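PDB 3DOR: protein CT_858 from Chlamydia trachomatis, which probably acts as a secreted serine-type endopeptidase of the S41 peptidase family and crystallises in its mature form as a dimer. Local coordinates for residues 377-382 with 421-426; 383-388 with 395-400; 389-394 with 407-412; 403-408 with 444-449; 412-417 with 440-445. All blocks are in the same frame, centred on the assembly; numbering follows the deposited sequence.

All five contacts lie in one peripheral, largely helical region of the S41 peptidase part of the chain, and all are partly buried: contacts 1 and 5 have no exposed touching residue, contacts 2, 3 and 4 one each. Helix 409-428 runs through contacts 1, 3 and 5, while contacts 1 and 2 share helix 372-384. Contacts 1 and 2 are purely apolar; W381 of the first touches L398 of the second, and contact 1 also borders the second subunit. Contact 3, about 7 Å from contact 2 between centres, mixes polar and van der Waals contacts where two helix starts meet. Contacts 4 and 5 share K444 and I445 and the Y414-H446 hydrogen bond: contact 5 is aromatic, contact 4 combines a direct hydrogen bond with a water bridge.

Contact 1 of 5, residues 377-382 with 421-426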
# COMPACT_ATOMS: atom_id res chain seq x y z
N ASP B 377 7.22 13.79 4.87
CA ASP B 377 8.40 12.94 4.85
C ASP B 377 9.59 13.74 5.35
O ASP B 377 10.36 13.27 6.19
CB ASP B 377 8.70 12.44 3.43
CG ASP B 377 7.79 11.30 2.98
OD1 ASP B 377 6.95 10.84 3.79
OD2 ASP B 377 7.91 10.87 1.81
N ALA B 378 9.72 14.96 4.84
CA ALA B 378 10.83 15.83 5.22
C ALA B 378 10.83 16.10 6.72
O ALA B 378 11.86 16.00 7.39
CB ALA B 378 10.75 17.15 4.44
N LEU B 379 9.65 16.45 7.25
CA LEU B 379 9.49 16.71 8.66
C LEU B 379 9.87 15.47 9.48
O LEU B 379 10.58 15.57 10.48
CB LEU B 379 8.03 17.09 8.97
CG LEU B 379 7.52 18.44 8.47
CD1 LEU B 379 6.01 18.54 8.67
CD2 LEU B 379 8.23 19.56 9.21
N ASP B 380 9.40 14.31 9.05
CA ASP B 380 9.71 13.08 9.77
C ASP B 380 11.20 12.78 9.82
O ASP B 380 11.73 12.41 10.87
CB ASP B 380 8.93 11.91 9.18
CG ASP B 380 7.43 12.07 9.35
OD1 ASP B 380 7.02 12.85 10.23
OD2 ASP B 380 6.66 11.41 8.62
N TRP B 381 11.90 12.95 8.70
CA TRP B 381 13.34 12.72 8.70
C TRP B 381 13.98 13.61 9.77
O TRP B 381 14.85 13.17 10.53
CB TRP B 381 13.97 13.06 7.35
CG TRP B 381 13.82 12.00 6.29
CD1 TRP B 381 13.19 12.13 5.08
CD2 TRP B 381 14.32 10.66 6.35
NE1 TRP B 381 13.28 10.94 4.38
CE2 TRP B 381 13.97 10.03 5.14
CE3 TRP B 381 15.05 9.93 7.31
CZ2 TRP B 381 14.30 8.70 4.86
CZ3 TRP B 381 15.38 8.61 7.03
CH2 TRP B 381 15.01 8.01 5.81
N LEU B 382 13.53 14.86 9.83
CA LEU B 382 14.09 15.81 10.79
C LEU B 382 13.77 15.45 12.24
O LEU B 382 14.66 15.53 13.08
CB LEU B 382 13.62 17.23 10.46
CG LEU B 382 14.31 17.85 9.23
CD1 LEU B 382 13.56 19.10 8.78
CD2 LEU B 382 15.75 18.19 9.57
N GLN B 421 15.84 21.03 2.57
CA GLN B 421 15.72 21.50 1.19
C GLN B 421 14.31 21.33 0.66
O GLN B 421 13.81 22.18 -0.08
CB GLN B 421 16.72 20.79 0.27
CG GLN B 421 18.18 21.08 0.58
CD GLN B 421 19.11 20.31 -0.34
OE1 GLN B 421 19.03 20.44 -1.57
NE2 GLN B 421 20.00 19.51 0.24
N VAL B 422 13.66 20.23 1.03
CA VAL B 422 12.29 19.99 0.60
C VAL B 422 11.38 21.04 1.25
O VAL B 422 10.56 21.66 0.58
CB VAL B 422 11.81 18.57 0.98
CG1 VAL B 422 10.33 18.41 0.66
CG2 VAL B 422 12.62 17.54 0.20
N LEU B 423 11.54 21.24 2.56
CA LEU B 423 10.73 22.22 3.27
C LEU B 423 10.96 23.62 2.71
O LEU B 423 10.04 24.43 2.62
CB LEU B 423 11.07 22.21 4.77
CG LEU B 423 10.67 20.97 5.57
CD1 LEU B 423 11.24 21.08 6.98
CD2 LEU B 423 9.15 20.84 5.61
N ASN B 424 12.20 23.90 2.33
CA ASN B 424 12.55 25.21 1.78
C ASN B 424 11.88 25.40 0.42
O ASN B 424 11.35 26.47 0.13
CB ASN B 424 14.08 25.33 1.66
CG ASN B 424 14.53 26.77 1.46
OD1 ASN B 424 14.26 27.64 2.29
ND2 ASN B 424 15.20 27.03 0.34
N CYS B 425 11.89 24.37 -0.41
CA CYS B 425 11.25 24.45 -1.73
C CYS B 425 9.76 24.67 -1.56
O CYS B 425 9.15 25.48 -2.27
CB CYS B 425 11.47 23.17 -2.53
SG CYS B 425 13.11 23.03 -3.19
N TRP B 426 9.16 23.93 -0.63
CA TRP B 426 7.74 24.05 -0.39
C TRP B 426 7.35 25.47 0.02
O TRP B 426 6.42 26.04 -0.53
CB TRP B 426 7.29 23.05 0.68
CG TRP B 426 5.82 23.08 0.95
CD1 TRP B 426 5.19 23.62 2.04
CD2 TRP B 426 4.78 22.51 0.13
NE1 TRP B 426 3.83 23.42 1.95
CE2 TRP B 426 3.55 22.74 0.79
CE3 TRP B 426 4.78 21.82 -1.09
CZ2 TRP B 426 2.33 22.30 0.27
CZ3 TRP B 426 3.56 21.39 -1.61
CH2 TRP B 426 2.35 21.63 -0.92
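With CG anti to the carbonyl carbon in all three leucines, L379, L382 and L423 (chi1 near -70° in each), the torsion sends each branch toward the partner helix. This is an antiparallel helix pair, formed by 377-382 of helix 372-384 and 421-426 of helix 409-428, whose directions differ by 143°. The axes approach to 9.4 Å, with the small A378 at the nearest CA pair, A378-V422. Alanine suits this point: its methyl group points at the partner helix, and A378 CB lies 3.9 Å from V422 CB. A378 CB also meets L423 CG, 4.0 Å away. V422, with CG1 anti to the backbone N, adds that branch to the same methyl.

L423 is the central side chain. It crosses L379 at about a right angle, and L423 CD2 rests 3.9 Å from L379 CD2. Its CD1 reaches L382 and also touches L379. Leucine fits here because its two methyls can serve two neighbours on the facing helix. No hydrogen bond spans the helices, so cohesion comes from burying hydrocarbon. At the far end of the contact W426 donates from NE1 to G192 O of the second subunit, and L379 packs on G190 of that subunit, placing the pair beside the dimer interface. The tightest touch is tip to tip, L382 CD1 to L423 CD1 at 3.5 Å.

Contact 2 of 5, residues 383-388 with 395-400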
# COMPACT_ATOMS: atom_id res chain seq x y z
N THR B 383 12.55 15.04 12.54
CA THR B 383 12.24 14.69 13.92
C THR B 383 13.00 13.41 14.27
O THR B 383 13.52 13.26 15.37
CB THR B 383 10.72 14.47 14.15
OG1 THR B 383 10.29 13.29 13.48
CG2 THR B 383 9.94 15.65 13.63
N LEU B 384 13.08 12.49 13.31
CA LEU B 384 13.77 11.22 13.52
C LEU B 384 15.25 11.41 13.90
O LEU B 384 15.77 10.72 14.77
CB LEU B 384 13.68 10.38 12.25
CG LEU B 384 13.99 8.88 12.30
CD1 LEU B 384 13.94 8.33 10.89
CD2 LEU B 384 15.35 8.61 12.90
N LEU B 385 15.91 12.35 13.24
CA LEU B 385 17.33 12.58 13.48
C LEU B 385 17.61 13.82 14.31
O LEU B 385 18.75 14.27 14.41
CB LEU B 385 18.06 12.71 12.14
CG LEU B 385 17.79 11.55 11.17
CD1 LEU B 385 18.37 11.86 9.80
CD2 LEU B 385 18.38 10.26 11.76
N GLU B 386 16.56 14.37 14.89
CA GLU B 386 16.67 15.57 15.71
C GLU B 386 17.90 15.60 16.62
O GLU B 386 18.69 16.55 16.57
CB GLU B 386 15.41 15.73 16.55
CG GLU B 386 15.22 17.11 17.14
CD GLU B 386 13.93 17.24 17.91
OE1 GLU B 386 12.86 16.90 17.34
OE2 GLU B 386 13.98 17.67 19.09
N ASN B 387 18.08 14.56 17.42
CA ASN B 387 19.21 14.53 18.35
C ASN B 387 20.36 13.59 18.02
O ASN B 387 20.98 13.01 18.92
CB ASN B 387 18.70 14.23 19.76
CG ASN B 387 17.75 15.29 20.27
OD1 ASN B 387 16.62 15.00 20.63
ND2 ASN B 387 18.21 16.54 20.29
N VAL B 388 20.66 13.44 16.73
CA VAL B 388 21.75 12.58 16.31
C VAL B 388 22.96 13.46 16.03
O VAL B 388 22.93 14.29 15.12
CB VAL B 388 21.38 11.79 15.03
CG1 VAL B 388 22.60 11.08 14.47
CG2 VAL B 388 20.30 10.78 15.36
N ARG B 395 23.59 5.12 13.70
CA ARG B 395 23.31 3.70 13.55
C ARG B 395 22.10 3.27 14.36
O ARG B 395 21.35 2.39 13.94
CB ARG B 395 24.53 2.87 13.94
CG ARG B 395 25.57 2.76 12.84
CD ARG B 395 26.78 1.99 13.33
NE ARG B 395 27.91 2.88 13.57
CZ ARG B 395 28.63 2.90 14.68
NH1 ARG B 395 28.34 2.06 15.67
NH2 ARG B 395 29.63 3.75 14.80
N LEU B 396 21.90 3.88 15.52
CA LEU B 396 20.75 3.53 16.35
C LEU B 396 19.45 4.00 15.71
O LEU B 396 18.44 3.28 15.70
CB LEU B 396 20.89 4.16 17.74
CG LEU B 396 19.66 4.01 18.66
CD1 LEU B 396 19.24 2.54 18.72
CD2 LEU B 396 19.99 4.53 20.05
N ALA B 397 19.46 5.21 15.16
CA ALA B 397 18.27 5.76 14.54
C ALA B 397 17.93 5.17 13.16
O ALA B 397 16.76 4.96 12.83
CB ALA B 397 18.42 7.28 14.42
N LEU B 398 18.96 4.88 12.38
CA LEU B 398 18.77 4.38 11.02
C LEU B 398 19.10 2.91 10.78
O LEU B 398 18.64 2.33 9.80
CB LEU B 398 19.61 5.24 10.08
CG LEU B 398 19.23 6.72 10.11
CD1 LEU B 398 20.31 7.58 9.46
CD2 LEU B 398 17.90 6.89 9.40
N GLY B 399 19.88 2.32 11.68
CA GLY B 399 20.29 0.93 11.51
C GLY B 399 21.75 0.98 11.08
O GLY B 399 22.23 2.05 10.70
N ASP B 400 22.45 -0.15 11.13
CA ASP B 400 23.86 -0.16 10.74
C ASP B 400 24.04 0.16 9.26
O ASP B 400 25.09 0.65 8.84
CB ASP B 400 24.51 -1.50 11.07
CG ASP B 400 24.65 -1.74 12.58
OD1 ASP B 400 24.70 -0.75 13.35
OD2 ASP B 400 24.73 -2.91 12.99
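L385 leaves the end of helix 372-384 with its CB directed past helix 391-398, yet its tip comes back to it. CG is anti to the carbonyl carbon (chi1 -52°), and from there the two methyls part. CD1 goes to helix 409-428, against the backbone of A412 and the CB of L415. CD2 enters the contact with 395-400, where L385 CD2 sits 4.0 Å from A397 CB and equally 4.0 Å from L398 CG, so that one methyl meets two successive residues. L385 and L398 cross at about a right angle, and L398 CD1 and CD2 both lie close to the same methyl.

A397 is the hub on the other side. Its single methyl, A397 CB, receives L384 CD2 at 3.7 Å and V388 CG2 at 4.1 Å as well as L385. A short side chain is apt here, since three branched residues converge on it. L384 stretches out to reach it, with CG anti to the backbone N (chi1 -164°).

In the S41 peptidase domain these are two consecutive helices joined by a short connection that contains a type I turn, from L385 to V388, closed by V388 N to L385 O. G399, the first residue after the second helix, leaves helical angles with positive phi. No hydrogen bond crosses the contact. With L384 exposed and L385 and V388 buried, the chemistry implies a small hydrophobic cluster, covered in part by helix 409-428 through A412, L415 and K416; across the contact itself, cohesion rests on apolar packing.

Contact 3 of 5, residues 389-394 with 407-412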
# COMPACT_ATOMS: atom_id res chain seq x y z
N ASP B 389 24.02 13.28 16.82
CA ASP B 389 25.25 14.06 16.66
C ASP B 389 26.47 13.17 16.51
O ASP B 389 27.58 13.67 16.35
CB ASP B 389 25.50 14.97 17.88
CG ASP B 389 24.22 15.48 18.51
OD1 ASP B 389 23.37 16.03 17.78
OD2 ASP B 389 24.08 15.34 19.75
N THR B 390 26.28 11.85 16.57
CA THR B 390 27.40 10.92 16.46
C THR B 390 27.09 9.72 15.57
O THR B 390 25.93 9.47 15.22
CB THR B 390 27.80 10.37 17.83
OG1 THR B 390 26.80 9.46 18.29
CG2 THR B 390 27.93 11.50 18.85
N ASN B 391 28.14 8.97 15.22
CA ASN B 391 27.97 7.79 14.39
C ASN B 391 27.09 6.75 15.08
O ASN B 391 26.16 6.23 14.48
CB ASN B 391 29.32 7.16 14.06
CG ASN B 391 30.15 8.02 13.12
OD1 ASN B 391 29.63 8.62 12.18
ND2 ASN B 391 31.46 8.08 13.37
N VAL B 392 27.39 6.45 16.34
CA VAL B 392 26.61 5.45 17.07
C VAL B 392 25.15 5.86 17.10
O VAL B 392 24.25 5.03 16.97
CB VAL B 392 27.12 5.27 18.52
CG1 VAL B 392 26.30 4.19 19.22
CG2 VAL B 392 28.59 4.90 18.52
N GLU B 393 24.92 7.16 17.26
CA GLU B 393 23.56 7.71 17.29
C GLU B 393 22.87 7.47 15.95
O GLU B 393 21.71 7.08 15.89
CB GLU B 393 23.62 9.21 17.58
CG GLU B 393 22.92 9.62 18.85
CD GLU B 393 23.74 10.59 19.68
OE1 GLU B 393 24.05 10.24 20.83
OE2 GLU B 393 24.07 11.69 19.18
N SER B 394 23.61 7.70 14.87
CA SER B 394 23.08 7.50 13.53
C SER B 394 22.69 6.03 13.33
O SER B 394 21.60 5.72 12.85
CB SER B 394 24.13 7.89 12.49
OG SER B 394 24.51 9.24 12.67
N VAL B 407 25.67 3.21 7.33
CA VAL B 407 25.15 4.39 8.02
C VAL B 407 26.24 5.12 8.79
O VAL B 407 27.04 4.51 9.51
CB VAL B 407 23.98 4.02 8.97
CG1 VAL B 407 23.64 5.21 9.88
CG2 VAL B 407 22.75 3.65 8.14
N ASP B 408 26.25 6.44 8.62
CA ASP B 408 27.22 7.35 9.21
C ASP B 408 26.54 8.59 9.75
O ASP B 408 25.35 8.77 9.59
CB ASP B 408 28.18 7.82 8.10
CG ASP B 408 29.60 7.49 8.40
OD1 ASP B 408 30.47 7.81 7.57
OD2 ASP B 408 29.83 6.90 9.48
N LEU B 409 27.33 9.46 10.39
CA LEU B 409 26.79 10.72 10.88
C LEU B 409 26.59 11.51 9.57
O LEU B 409 25.64 12.29 9.43
CB LEU B 409 27.83 11.45 11.75
CG LEU B 409 27.37 12.17 13.02
CD1 LEU B 409 28.39 13.26 13.35
CD2 LEU B 409 25.98 12.78 12.86
N GLN B 410 27.49 11.28 8.62
CA GLN B 410 27.43 11.93 7.32
C GLN B 410 26.09 11.61 6.67
O GLN B 410 25.45 12.47 6.06
CB GLN B 410 28.57 11.43 6.42
CG GLN B 410 28.52 11.95 4.98
CD GLN B 410 28.39 13.47 4.90
OE1 GLN B 410 27.33 14.04 5.19
NE2 GLN B 410 29.47 14.13 4.50
N VAL B 411 25.66 10.37 6.81
CA VAL B 411 24.39 9.92 6.26
C VAL B 411 23.25 10.64 6.98
O VAL B 411 22.33 11.14 6.33
CB VAL B 411 24.25 8.39 6.39
CG1 VAL B 411 22.83 7.95 6.08
CG2 VAL B 411 25.23 7.71 5.42
N ALA B 412 23.33 10.70 8.31
CA ALA B 412 22.30 11.38 9.09
C ALA B 412 22.22 12.84 8.67
O ALA B 412 21.14 13.38 8.48
CB ALA B 412 22.60 11.27 10.59
O HOH W 1 30.43 10.24 9.57
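One direct hydrogen bond and a water bridge join the two helix starts. N391 OD1 accepts from L409 N at 3.0 Å, in the plane of its carbonyl but with a bent N-H···O angle of 138°. D408, at the N-cap position, makes no capping bond with its own side chain. A water donates to N391 OD1 and accepts from Q410 N, extending the bridge to the next amide. N391 and D408 lie side by side, planes 18° apart, with N391 OD1 3.2 Å from D408 OD2; both are acceptors, so this approach is probably unfavourable in itself.

Within 389-394, T390 OG1 accepts from E393 N at 3.1 Å; separately, E393 OE2 accepts from D389 N at 2.8 Å through its anti lone pair. S394 OG donates to T390 O, which also takes S394 N. The small serine can therefore be buried here.

Van der Waals contacts of methyls with backbone follow. L409 spreads both methyls over the D389-T390 backbone, and V407 CG1 lies 3.6 Å from S394 O. In this S41 peptidase domain T390 N-caps helix 391-398, and N391 gives helix 409-428 an acceptor from across the gap, where two successive helices start side by side.

Contact 4 of 5, residues 403-408 with 444-449; sequences EGYTVD and KIHPHP
Two short strand ends of the S41 peptidase domain meet here: 405-406, half of a small two-stranded hairpin with 401-402, and the segment that continues from strand 444-445. The key link is Y405. With CG anti to the backbone N (chi1 -163°), its ring swings round although its CB points off, and brings OH to the backbone of H446. H446 N donates to Y405 OH at 2.9 Å and nearly straight, 169°, arriving at the ring edge near its plane. Tyrosine suits the place because its ring stays among apolar neighbours, such as I445 CG1 at 4.3 Å from Y405 CE1, while its hydroxyl reaches a backbone amide. H446 turns its own ring edge to that hydroxyl, and its NE2 bonds to Y414 OH.

Beyond, T406 and P449 meet tip to tip: T406 OG1 touches the CD end of the P449 ring at 3.2 Å. G404, at positive phi, turns the chain. H448 ND1 is engaged by the amides of V451 and R450. The chemistry implies one direct, nearly straight bond to the buried Y405, and a water that joins G404 O, 2.7 Å away, to H448 NE2 at the imidazole edge.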
# COMPACT_ATOMS: atom_id res chain seq x y z
N GLU B 403 19.76 -0.77 3.43
CA GLU B 403 19.74 -1.67 2.28
C GLU B 403 21.15 -1.88 1.74
O GLU B 403 21.37 -1.93 0.52
CB GLU B 403 18.80 -1.14 1.19
CG GLU B 403 17.34 -1.18 1.65
CD GLU B 403 16.36 -0.82 0.55
OE1 GLU B 403 16.35 -1.50 -0.50
OE2 GLU B 403 15.58 0.14 0.75
N GLY B 404 22.09 -2.02 2.67
CA GLY B 404 23.47 -2.25 2.31
C GLY B 404 24.36 -1.03 2.47
O GLY B 404 25.55 -1.17 2.74
N TYR B 405 23.79 0.16 2.32
CA TYR B 405 24.61 1.37 2.44
C TYR B 405 24.96 1.67 3.89
O TYR B 405 24.08 1.82 4.74
CB TYR B 405 23.91 2.57 1.81
CG TYR B 405 24.85 3.71 1.54
CD1 TYR B 405 25.58 3.77 0.35
CD2 TYR B 405 25.02 4.74 2.47
CE1 TYR B 405 26.46 4.83 0.09
CE2 TYR B 405 25.90 5.81 2.22
CZ TYR B 405 26.61 5.84 1.03
OH TYR B 405 27.47 6.88 0.79
N THR B 406 26.26 1.77 4.16
CA THR B 406 26.76 2.02 5.51
C THR B 406 26.24 3.31 6.13
O THR B 406 26.37 4.38 5.53
CB THR B 406 28.30 2.03 5.52
OG1 THR B 406 28.80 0.82 4.94
CG2 THR B 406 28.81 2.16 6.96
N VAL B 407 25.67 3.21 7.33
CA VAL B 407 25.15 4.39 8.02
C VAL B 407 26.24 5.12 8.79
O VAL B 407 27.04 4.51 9.51
CB VAL B 407 23.98 4.02 8.97
CG1 VAL B 407 23.64 5.21 9.88
CG2 VAL B 407 22.75 3.65 8.14
N ASP B 408 26.25 6.44 8.62
CA ASP B 408 27.22 7.35 9.21
C ASP B 408 26.54 8.59 9.75
O ASP B 408 25.35 8.77 9.59
CB ASP B 408 28.18 7.82 8.10
CG ASP B 408 29.60 7.49 8.40
OD1 ASP B 408 30.47 7.81 7.57
OD2 ASP B 408 29.83 6.90 9.48
N LYS B 444 26.91 12.49 -2.46
CA LYS B 444 27.86 11.59 -3.08
C LYS B 444 27.91 10.26 -2.38
O LYS B 444 27.48 10.13 -1.23
CB LYS B 444 29.26 12.22 -3.10
CG LYS B 444 29.77 12.62 -1.73
CD LYS B 444 31.10 13.37 -1.81
CE LYS B 444 30.96 14.70 -2.52
NZ LYS B 444 32.20 15.53 -2.43
N ILE B 445 28.39 9.27 -3.10
CA ILE B 445 28.56 7.95 -2.56
C ILE B 445 29.91 7.94 -1.88
O ILE B 445 30.90 8.39 -2.45
CB ILE B 445 28.52 6.88 -3.66
CG1 ILE B 445 27.07 6.45 -3.88
CG2 ILE B 445 29.40 5.70 -3.28
CD1 ILE B 445 26.74 6.19 -5.30
N HIS B 446 29.92 7.47 -0.64
CA HIS B 446 31.16 7.38 0.12
C HIS B 446 31.57 5.93 0.10
O HIS B 446 30.72 5.04 0.20
CB HIS B 446 30.91 7.89 1.53
CG HIS B 446 30.51 9.33 1.57
ND1 HIS B 446 31.42 10.36 1.51
CD2 HIS B 446 29.28 9.91 1.53
CE1 HIS B 446 30.78 11.51 1.44
NE2 HIS B 446 29.48 11.27 1.45
N PRO B 447 32.87 5.66 -0.06
CA PRO B 447 33.36 4.28 -0.10
C PRO B 447 33.02 3.44 1.11
O PRO B 447 33.10 3.91 2.25
CB PRO B 447 34.86 4.44 -0.32
CG PRO B 447 35.16 5.84 0.14
CD PRO B 447 33.96 6.63 -0.27
N HIS B 448 32.61 2.20 0.86
CA HIS B 448 32.26 1.25 1.91
C HIS B 448 33.49 1.21 2.81
O HIS B 448 34.61 1.30 2.34
CB HIS B 448 31.99 -0.12 1.28
CG HIS B 448 31.46 -1.15 2.24
ND1 HIS B 448 32.29 -1.90 3.05
CD2 HIS B 448 30.20 -1.56 2.51
CE1 HIS B 448 31.56 -2.73 3.77
NE2 HIS B 448 30.29 -2.55 3.46
N PRO B 449 33.28 1.10 4.13
CA PRO B 449 34.44 1.07 5.03
C PRO B 449 35.34 -0.16 4.92
O PRO B 449 36.55 -0.05 5.11
CB PRO B 449 33.79 1.21 6.42
CG PRO B 449 32.48 0.50 6.24
CD PRO B 449 32.02 1.02 4.89
O HOH W 2 27.15 -3.06 3.69

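Contact 5 of 5, residues 412-417 with 440-445. With SO4 (sulfate ion), chain P.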
# COMPACT_ATOMS: atom_id res chain seq x y z
N ALA B 412 23.33 10.70 8.31
CA ALA B 412 22.30 11.38 9.09
C ALA B 412 22.22 12.84 8.67
O ALA B 412 21.14 13.38 8.48
CB ALA B 412 22.60 11.27 10.59
N GLU B 413 23.38 13.47 8.50
CA GLU B 413 23.43 14.86 8.08
C GLU B 413 22.85 15.05 6.69
O GLU B 413 22.22 16.08 6.41
CB GLU B 413 24.86 15.39 8.14
CG GLU B 413 25.40 15.53 9.56
CD GLU B 413 24.48 16.37 10.44
OE1 GLU B 413 24.07 17.47 9.99
OE2 GLU B 413 24.17 15.95 11.58
N TYR B 414 23.06 14.08 5.80
CA TYR B 414 22.51 14.17 4.45
C TYR B 414 20.99 14.14 4.53
O TYR B 414 20.31 14.93 3.87
CB TYR B 414 22.98 13.00 3.58
CG TYR B 414 24.33 13.16 2.93
CD1 TYR B 414 25.11 12.05 2.62
CD2 TYR B 414 24.83 14.43 2.59
CE1 TYR B 414 26.33 12.17 1.99
CE2 TYR B 414 26.06 14.56 1.94
CZ TYR B 414 26.81 13.42 1.64
OH TYR B 414 28.02 13.52 1.00
N LEU B 415 20.47 13.21 5.33
CA LEU B 415 19.03 13.06 5.48
C LEU B 415 18.38 14.32 6.05
O LEU B 415 17.28 14.72 5.63
CB LEU B 415 18.72 11.84 6.36
CG LEU B 415 19.08 10.49 5.72
CD1 LEU B 415 19.00 9.38 6.75
CD2 LEU B 415 18.14 10.21 4.56
N LYS B 416 19.05 14.97 7.00
CA LYS B 416 18.51 16.20 7.57
C LYS B 416 18.56 17.32 6.53
O LYS B 416 17.64 18.13 6.44
CB LYS B 416 19.30 16.59 8.82
CG LYS B 416 18.85 15.80 10.03
CD LYS B 416 19.98 15.43 10.96
CE LYS B 416 20.51 16.61 11.73
NZ LYS B 416 21.37 16.11 12.84
N SER B 417 19.63 17.34 5.74
CA SER B 417 19.76 18.35 4.70
C SER B 417 18.63 18.16 3.69
O SER B 417 18.04 19.12 3.20
CB SER B 417 21.12 18.20 4.02
OG SER B 417 21.21 19.06 2.89
N PHE B 440 17.44 11.26 -0.77
CA PHE B 440 17.89 11.01 0.59
C PHE B 440 18.95 12.02 1.02
O PHE B 440 19.57 11.86 2.07
CB PHE B 440 18.46 9.59 0.74
CG PHE B 440 17.46 8.50 0.43
CD1 PHE B 440 17.48 7.85 -0.80
CD2 PHE B 440 16.50 8.14 1.36
CE1 PHE B 440 16.56 6.86 -1.10
CE2 PHE B 440 15.57 7.15 1.08
CZ PHE B 440 15.60 6.50 -0.16
N GLY B 441 19.15 13.05 0.21
CA GLY B 441 20.14 14.05 0.53
C GLY B 441 21.59 13.66 0.25
O GLY B 441 22.48 14.47 0.44
N PHE B 442 21.82 12.42 -0.21
CA PHE B 442 23.18 11.95 -0.51
C PHE B 442 23.80 12.69 -1.69
O PHE B 442 23.46 12.44 -2.86
CB PHE B 442 23.19 10.45 -0.81
CG PHE B 442 22.81 9.58 0.36
CD1 PHE B 442 22.13 10.10 1.46
CD2 PHE B 442 23.08 8.21 0.34
CE1 PHE B 442 21.72 9.29 2.51
CE2 PHE B 442 22.68 7.38 1.39
CZ PHE B 442 21.99 7.92 2.48
N GLU B 443 24.72 13.59 -1.40
CA GLU B 443 25.40 14.36 -2.43
C GLU B 443 26.36 13.46 -3.18
O GLU B 443 26.62 13.63 -4.37
CB GLU B 443 26.17 15.50 -1.80
CG GLU B 443 25.27 16.47 -1.08
CD GLU B 443 25.46 17.88 -1.56
OE1 GLU B 443 26.55 18.44 -1.32
OE2 GLU B 443 24.51 18.43 -2.18
N LYS B 444 26.91 12.49 -2.46
CA LYS B 444 27.86 11.59 -3.08
C LYS B 444 27.91 10.26 -2.38
O LYS B 444 27.48 10.13 -1.23
CB LYS B 444 29.26 12.22 -3.10
CG LYS B 444 29.77 12.62 -1.73
CD LYS B 444 31.10 13.37 -1.81
CE LYS B 444 30.96 14.70 -2.52
NZ LYS B 444 32.20 15.53 -2.43
N ILE B 445 28.39 9.27 -3.10
CA ILE B 445 28.56 7.95 -2.56
C ILE B 445 29.91 7.94 -1.88
O ILE B 445 30.90 8.39 -2.45
CB ILE B 445 28.52 6.88 -3.66
CG1 ILE B 445 27.07 6.45 -3.88
CG2 ILE B 445 29.40 5.70 -3.28
CD1 ILE B 445 26.74 6.19 -5.30
S SO4 P . 21.11 22.60 3.84
O1 SO4 P . 20.98 22.29 2.38
O2 SO4 P . 21.85 21.47 4.51
O3 SO4 P . 21.89 23.86 4.08
O4 SO4 P . 19.72 22.77 4.39
O HOH W 3 22.44 16.99 0.95
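Y414 points from helix 409-428 straight at the chain 440-445 and lays one face of its ring against it. CG is anti to the carbonyl carbon (chi1 -84°), and the turned ring receives F442 CA over that face, a CH-pi contact with F442 CA 3.9 Å from the centroid of the Y414 ring. E443 N lies over the same face, displaced toward the rim. The side chains of Y414 and F442 cross at about a right angle, yet their rings are inclined by 35° with centroids 5.6 Å apart, an oblique pair in which F442 CD1 touches Y414 CB. E443 crosses the tyrosine too, its CG against CE2, and K444 CG lies 3.4 Å from Y414 OH. That hydroxyl is bonded to H446 NE2, so the aromatic residue both covers the chain and ties its continuation.

In the S41 peptidase domain this joins helix 409-428 to the strand 444-445, which pairs antiparallel with 361-368. The loop before that strand makes its closest backbone approach at G441. G441 CA lies 3.5 Å from Y414 O with its C-H directed at it, and a side chain there would collide with that oxygen, so glycine suits both the place and the positive phi.

L415, the next residue along the helix, lies alongside F440, pointing the same way; L415 CD2 meets the edge of that ring and sits 3.3 Å from F440 O. At the helix flank a water donates to both S417 OG and G441 O, and S417 OG donates to O2 of a sulfate ion, probably from the crystallisation liquor, at 3.0 Å.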